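Local structure of bifunctional pinoresinol-lariciresinol reductase 1 (Thuja plicata, 1QYD) at residues R111-E116 against P151-S156; K75-V80 against G107-F112. The protein reduces (-)-pinoresinol to (-)-lariciresinol and then to (+)-secoisolariciresinol in lignan biosynthesis, taking the 4R-hydride from NADPH. All coordinates share one frame; numbering follows the deposited sequence.

Interaction 1. Residues R111-E116 against P151-S156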
loop_
_atom_site.group_PDB
_atom_site.type_symbol
_atom_site.label_atom_id
_atom_site.label_comp_id
_atom_site.label_asym_id
_atom_site.label_seq_id
_atom_site.Cartn_x
_atom_site.Cartn_y
_atom_site.Cartn_z
ATOM N N ARG A 111 6.944 -15.415 23.255
ATOM C CA ARG A 111 5.979 -14.352 23.006
ATOM C C ARG A 111 6.411 -13.351 21.966
ATOM O O ARG A 111 7.508 -12.807 21.974
ATOM C CB ARG A 111 5.675 -13.496 24.227
ATOM C CG ARG A 111 4.322 -12.801 24.168
ATOM C CD ARG A 111 3.198 -13.815 24.305
ATOM N NE ARG A 111 3.290 -14.588 25.528
ATOM C CZ ARG A 111 2.720 -14.187 26.654
ATOM N NH1 ARG A 111 2.034 -13.042 26.732
ATOM N NH2 ARG A 111 2.809 -14.990 27.703
ATOM N N PHE A 112 5.421 -13.101 21.133
ATOM C CA PHE A 112 5.482 -12.109 20.078
ATOM C C PHE A 112 4.307 -11.144 20.223
ATOM O O PHE A 112 3.140 -11.553 20.282
ATOM C CB PHE A 112 5.403 -12.795 18.761
ATOM C CG PHE A 112 5.518 -11.852 17.589
ATOM C CD1 PHE A 112 6.398 -10.779 17.619
ATOM C CD2 PHE A 112 4.767 -12.109 16.444
ATOM C CE1 PHE A 112 6.532 -9.964 16.491
ATOM C CE2 PHE A 112 4.896 -11.297 15.322
ATOM C CZ PHE A 112 5.783 -10.222 15.348
ATOM N N LEU A 113 4.706 -9.867 20.331
ATOM C CA LEU A 113 3.815 -8.707 20.417
ATOM C C LEU A 113 3.985 -7.865 19.148
ATOM O O LEU A 113 5.038 -7.232 18.989
ATOM C CB LEU A 113 4.136 -7.854 21.665
ATOM C CG LEU A 113 3.640 -8.315 23.037
ATOM C CD1 LEU A 113 4.606 -9.277 23.610
ATOM C CD2 LEU A 113 3.567 -7.158 24.044
ATOM N N PRO A 114 3.032 -7.897 18.178
ATOM C CA PRO A 114 3.049 -7.163 16.897
ATOM C C PRO A 114 2.986 -5.649 16.988
ATOM O O PRO A 114 2.937 -5.093 18.089
ATOM C CB PRO A 114 1.870 -7.650 16.069
ATOM C CG PRO A 114 1.514 -8.926 16.704
ATOM C CD PRO A 114 1.874 -8.760 18.182
ATOM N N SER A 115 2.985 -5.000 15.817
ATOM C CA SER A 115 2.861 -3.562 15.729
ATOM C C SER A 115 1.383 -3.230 15.660
ATOM O O SER A 115 0.778 -3.142 14.586
ATOM C CB SER A 115 3.522 -3.028 14.501
ATOM O OG SER A 115 3.365 -1.628 14.587
ATOM N N GLU A 116 0.869 -3.136 16.896
ATOM C CA GLU A 116 -0.498 -2.829 17.280
ATOM C C GLU A 116 -0.459 -1.390 17.809
ATOM O O GLU A 116 -0.135 -0.434 17.093
ATOM C CB GLU A 116 -0.906 -3.845 18.358
ATOM C CG GLU A 116 -1.169 -5.266 17.897
ATOM C CD GLU A 116 -2.387 -5.410 17.001
ATOM O OE1 GLU A 116 -3.492 -5.141 17.463
ATOM O OE2 GLU A 116 -2.234 -5.795 15.844
ATOM N N PRO A 151 3.087 -17.640 20.089
ATOM C CA PRO A 151 2.517 -17.112 21.319
ATOM C C PRO A 151 2.368 -15.603 21.301
ATOM O O PRO A 151 3.369 -14.908 21.403
ATOM C CB PRO A 151 3.451 -17.584 22.380
ATOM C CG PRO A 151 4.268 -18.646 21.702
ATOM C CD PRO A 151 4.440 -18.093 20.327
ATOM N N TYR A 152 1.139 -15.079 21.201
ATOM C CA TYR A 152 0.849 -13.630 21.095
ATOM C C TYR A 152 0.128 -12.887 22.223
ATOM O O TYR A 152 -0.516 -13.420 23.129
ATOM C CB TYR A 152 0.041 -13.314 19.803
ATOM C CG TYR A 152 -1.113 -14.259 19.480
ATOM C CD1 TYR A 152 -0.803 -15.487 18.896
ATOM C CD2 TYR A 152 -2.454 -13.948 19.740
ATOM C CE1 TYR A 152 -1.806 -16.407 18.576
ATOM C CE2 TYR A 152 -3.470 -14.863 19.418
ATOM C CZ TYR A 152 -3.140 -16.097 18.837
ATOM O OH TYR A 152 -4.099 -17.060 18.514
ATOM N N THR A 153 0.311 -11.572 22.174
ATOM C CA THR A 153 -0.396 -10.654 23.053
ATOM C C THR A 153 -0.573 -9.485 22.138
ATOM O O THR A 153 0.412 -8.988 21.595
ATOM C CB THR A 153 0.414 -10.193 24.237
ATOM O OG1 THR A 153 0.884 -11.350 24.912
ATOM C CG2 THR A 153 -0.425 -9.339 25.160
ATOM N N TYR A 154 -1.829 -9.103 21.890
ATOM C CA TYR A 154 -2.067 -7.935 21.050
ATOM C C TYR A 154 -2.337 -6.752 21.965
ATOM O O TYR A 154 -3.320 -6.689 22.688
ATOM C CB TYR A 154 -3.245 -8.195 20.136
ATOM C CG TYR A 154 -3.008 -9.356 19.188
ATOM C CD1 TYR A 154 -4.006 -10.299 19.004
ATOM C CD2 TYR A 154 -1.814 -9.475 18.486
ATOM C CE1 TYR A 154 -3.826 -11.353 18.111
ATOM C CE2 TYR A 154 -1.624 -10.535 17.597
ATOM C CZ TYR A 154 -2.636 -11.466 17.406
ATOM O OH TYR A 154 -2.480 -12.473 16.482
ATOM N N VAL A 155 -1.378 -5.833 22.010
ATOM C CA VAL A 155 -1.444 -4.684 22.884
ATOM C C VAL A 155 -2.189 -3.550 22.223
ATOM O O VAL A 155 -1.575 -2.718 21.562
ATOM C CB VAL A 155 -0.031 -4.215 23.280
ATOM C CG1 VAL A 155 0.352 -4.814 24.617
ATOM C CG2 VAL A 155 0.991 -4.667 22.231
ATOM N N SER A 156 -3.535 -3.580 22.354
ATOM C CA SER A 156 -4.463 -2.531 21.903
ATOM C C SER A 156 -4.487 -1.539 23.056
ATOM O O SER A 156 -4.944 -1.831 24.159
ATOM C CB SER A 156 -5.819 -3.105 21.708
ATOM O OG SER A 156 -6.512 -2.124 20.991
#

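Interaction 2. Residues K75-V80 against G107-F112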
loop_
_atom_site.group_PDB
_atom_site.type_symbol
_atom_site.label_atom_id
_atom_site.label_comp_id
_atom_site.label_asym_id
_atom_site.label_seq_id
_atom_site.Cartn_x
_atom_site.Cartn_y
_atom_site.Cartn_z
ATOM N N LYS A 75 17.051 -16.505 17.838
ATOM C CA LYS A 75 17.408 -17.642 18.664
ATOM C C LYS A 75 18.058 -17.171 19.941
ATOM O O LYS A 75 18.068 -17.888 20.952
ATOM C CB LYS A 75 18.359 -18.573 17.935
ATOM C CG LYS A 75 17.731 -19.447 16.842
ATOM C CD LYS A 75 16.641 -20.404 17.301
ATOM C CE LYS A 75 17.139 -21.613 18.093
ATOM N NZ LYS A 75 16.052 -22.413 18.648
ATOM N N GLN A 76 18.525 -15.922 19.964
ATOM C CA GLN A 76 19.189 -15.405 21.161
ATOM C C GLN A 76 18.209 -14.865 22.191
ATOM O O GLN A 76 18.563 -14.645 23.349
ATOM C CB GLN A 76 20.168 -14.284 20.813
ATOM C CG GLN A 76 21.139 -14.525 19.656
ATOM C CD GLN A 76 21.867 -15.867 19.627
ATOM O OE1 GLN A 76 22.487 -16.337 20.594
ATOM N NE2 GLN A 76 21.758 -16.454 18.430
ATOM N N VAL A 77 16.965 -14.672 21.761
ATOM C CA VAL A 77 15.963 -14.110 22.640
ATOM C C VAL A 77 14.656 -14.907 22.841
ATOM O O VAL A 77 14.259 -15.768 22.060
ATOM C CB VAL A 77 15.678 -12.682 22.120
ATOM C CG1 VAL A 77 16.930 -11.814 22.144
ATOM C CG2 VAL A 77 15.151 -12.774 20.710
ATOM N N ASP A 78 13.948 -14.576 23.919
ATOM C CA ASP A 78 12.684 -15.159 24.344
ATOM C C ASP A 78 11.469 -14.455 23.756
ATOM O O ASP A 78 10.634 -15.063 23.079
ATOM C CB ASP A 78 12.568 -15.097 25.850
ATOM C CG ASP A 78 13.837 -15.446 26.613
ATOM O OD1 ASP A 78 14.786 -15.984 26.040
ATOM O OD2 ASP A 78 13.878 -15.164 27.806
ATOM N N VAL A 79 11.353 -13.152 24.047
ATOM C CA VAL A 79 10.271 -12.365 23.502
ATOM C C VAL A 79 10.785 -11.538 22.329
ATOM O O VAL A 79 11.979 -11.284 22.242
ATOM C CB VAL A 79 9.727 -11.493 24.641
ATOM C CG1 VAL A 79 8.405 -10.896 24.178
ATOM C CG2 VAL A 79 9.520 -12.314 25.939
ATOM N N VAL A 80 9.944 -11.235 21.337
ATOM C CA VAL A 80 10.210 -10.283 20.248
ATOM C C VAL A 80 9.007 -9.313 20.190
ATOM O O VAL A 80 7.825 -9.682 20.127
ATOM C CB VAL A 80 10.377 -10.974 18.857
ATOM C CG1 VAL A 80 9.402 -12.121 18.741
ATOM C CG2 VAL A 80 10.092 -9.995 17.705
ATOM N N GLY A 107 12.155 -21.715 17.041
ATOM C CA GLY A 107 11.066 -22.240 17.847
ATOM C C GLY A 107 11.099 -21.716 19.249
ATOM O O GLY A 107 10.121 -21.835 19.984
ATOM N N ASN A 108 12.208 -21.092 19.624
ATOM C CA ASN A 108 12.383 -20.647 20.987
ATOM C C ASN A 108 11.676 -19.369 21.453
ATOM O O ASN A 108 11.865 -19.006 22.617
ATOM C CB ASN A 108 13.884 -20.547 21.207
ATOM C CG ASN A 108 14.512 -19.326 20.563
ATOM O OD1 ASN A 108 15.101 -18.500 21.269
ATOM N ND2 ASN A 108 14.374 -19.197 19.239
ATOM N N ILE A 109 10.888 -18.661 20.609
ATOM C CA ILE A 109 10.147 -17.475 21.050
ATOM C C ILE A 109 8.908 -17.889 21.854
ATOM O O ILE A 109 8.069 -18.693 21.419
ATOM C CB ILE A 109 9.774 -16.603 19.795
ATOM C CG1 ILE A 109 10.618 -15.342 19.840
ATOM C CG2 ILE A 109 8.344 -16.073 19.785
ATOM C CD1 ILE A 109 12.083 -15.387 19.412
ATOM N N LYS A 110 8.886 -17.371 23.093
ATOM C CA LYS A 110 7.811 -17.574 24.054
ATOM C C LYS A 110 6.682 -16.549 23.922
ATOM O O LYS A 110 5.585 -16.777 24.427
ATOM C CB LYS A 110 8.373 -17.513 25.480
ATOM C CG LYS A 110 9.174 -18.722 25.942
ATOM C CD LYS A 110 8.205 -19.896 26.010
ATOM C CE LYS A 110 8.886 -21.212 26.362
ATOM N NZ LYS A 110 7.878 -22.249 26.451
ATOM N N ARG A 111 6.944 -15.415 23.255
ATOM C CA ARG A 111 5.979 -14.352 23.006
ATOM C C ARG A 111 6.411 -13.351 21.966
ATOM O O ARG A 111 7.508 -12.807 21.974
ATOM C CB ARG A 111 5.675 -13.496 24.227
ATOM C CG ARG A 111 4.322 -12.801 24.168
ATOM C CD ARG A 111 3.198 -13.815 24.305
ATOM N NE ARG A 111 3.290 -14.588 25.528
ATOM C CZ ARG A 111 2.720 -14.187 26.654
ATOM N NH1 ARG A 111 2.034 -13.042 26.732
ATOM N NH2 ARG A 111 2.809 -14.990 27.703
ATOM N N PHE A 112 5.421 -13.101 21.133
ATOM C CA PHE A 112 5.482 -12.109 20.078
ATOM C C PHE A 112 4.307 -11.144 20.223
ATOM O O PHE A 112 3.140 -11.553 20.282
ATOM C CB PHE A 112 5.403 -12.795 18.761
ATOM C CG PHE A 112 5.518 -11.852 17.589
ATOM C CD1 PHE A 112 6.398 -10.779 17.619
ATOM C CD2 PHE A 112 4.767 -12.109 16.444
ATOM C CE1 PHE A 112 6.532 -9.964 16.491
ATOM C CE2 PHE A 112 4.896 -11.297 15.322
ATOM C CZ PHE A 112 5.783 -10.222 15.348
#

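Interaction 1. Residues R111-E116 against P151-S156
Arg111 reaches past the backbone of Pro151 to the hydroxyl of Thr153. Its CB lies 3.9 Å from Pro151 O, and CG, anti to the backbone N (chi1 -156°), passes the same oxygen a little nearer. CD then comes to 3.1 Å from Pro151 O. Bends at the second and third torsions swing the tip round toward Thr153, and NH1 donates to Thr153 OG1 over 2.7 Å, near the guanidinium plane. Thr213 OG1 takes a second bond from NH1 and Asp210 O one from NH2, so neutral oxygens take at least three bonds of the buried guanidinium. An alanine in place of Arg111 would remove these donors, probably leaving Thr153 OG1 with Thr213 O but without its arginine partner, and opening a gap beside Thr153.

The backbones join at one bridge, Phe112 with Tyr152. Phe112 N donates to Pro151 O (2.7 Å, nearly straight), while the return bond from Thr153 N to Phe112 O is long and weak. Leu113 CD2 meets both methyls of Val155 at 4.0 Å, and Pro114 CG touches the edge of the Tyr154 ring at CE2 (3.6 Å). Glu116 packs its CB on Val155 O and sends its carboxylate to a salt bridge with Arg142, inferred to bind NADP(+). The segments run roughly the same way (32° apart), joined through helix 133-147, consistent with a strand-helix-strand step in the Rossmann-type fold.

Interaction 2. Residues K75-V80 against G107-F112
Strands 79-82 and 111-113, joined through helix 96-105, form a beta-alpha-beta unit of the parallel sheet, and here the loops leading into both strands meet before the pairing begins. Val79 bridges Arg111 and Val80 bridges Phe112, both in parallel register. Val80 N donates to Arg111 O over 3.0 Å, and just upstream Lys110 N donates to Asp78 O. That second bond is less straight, with its donor tilted 29° from the carbonyl plane.

The two sides of the sheet carry different side chains. On one, Val79 and Arg111 run alongside each other in the same direction, with Val79 CG1 3.8 Å from Arg111 CB. On the other, Val80 CG1 sits between the backbone N and the carbonyl carbon (chi1 38°) and meets two neighbours: Ile109 CG1 at 3.6 Å and Phe112 CD1 at 3.5 Å. The Val80 and Ile109 side chains are roughly perpendicular. Val80 CG2 reaches Phe112 CE1, so the two methyls of Val80 approach the CD1-CE1 edge of the phenyl ring, both displaced to the same side of its plane, and the ring edge faces the Val80 carbonyl. Ile103 of helix 96-105 packs on Val80, Ile109 and Phe112 alike.

Ahead of the strands, Ile109 continues the apolar line: Ile109 CD1 lies 4.2 Å from Val77 CG2. On the way the side chain passes a carbonyl, with Ile109 CG1 3.3 Å from Asp78 O. At the outer end the Lys75 chain, bent at its second and third torsions, folds its aliphatic part against the Asn108 side chain. Two neighbouring parallel strands with the connecting helix packed on the Val80 and Phe112 face make the beta-alpha-beta crossover of a Rossmann-type fold.

Overall arrangement
Interactions 1 and 2 share Arg111 and Phe112, with their centres about 12 Å apart. Along the chain come 75-80, 107-112, the overlapping 111-116 and finally 151-156. Strand 111-113 is the outermost strand of the five-stranded parallel sheet within this chain: interaction 2 ties it to strand 79-82, while interaction 1 uses its other flank to meet the segment leading into strand 154-156, which runs with strands 217-219 and 290-292. Through the single bridge, strand 111-113 adjoins that group. Leu113 N lies 3.1 Å from Val80 O, a probable hydrogen bond between the two contacts. The chain beyond the strand reaches Glu116, near the inferred proton acceptor Lys138.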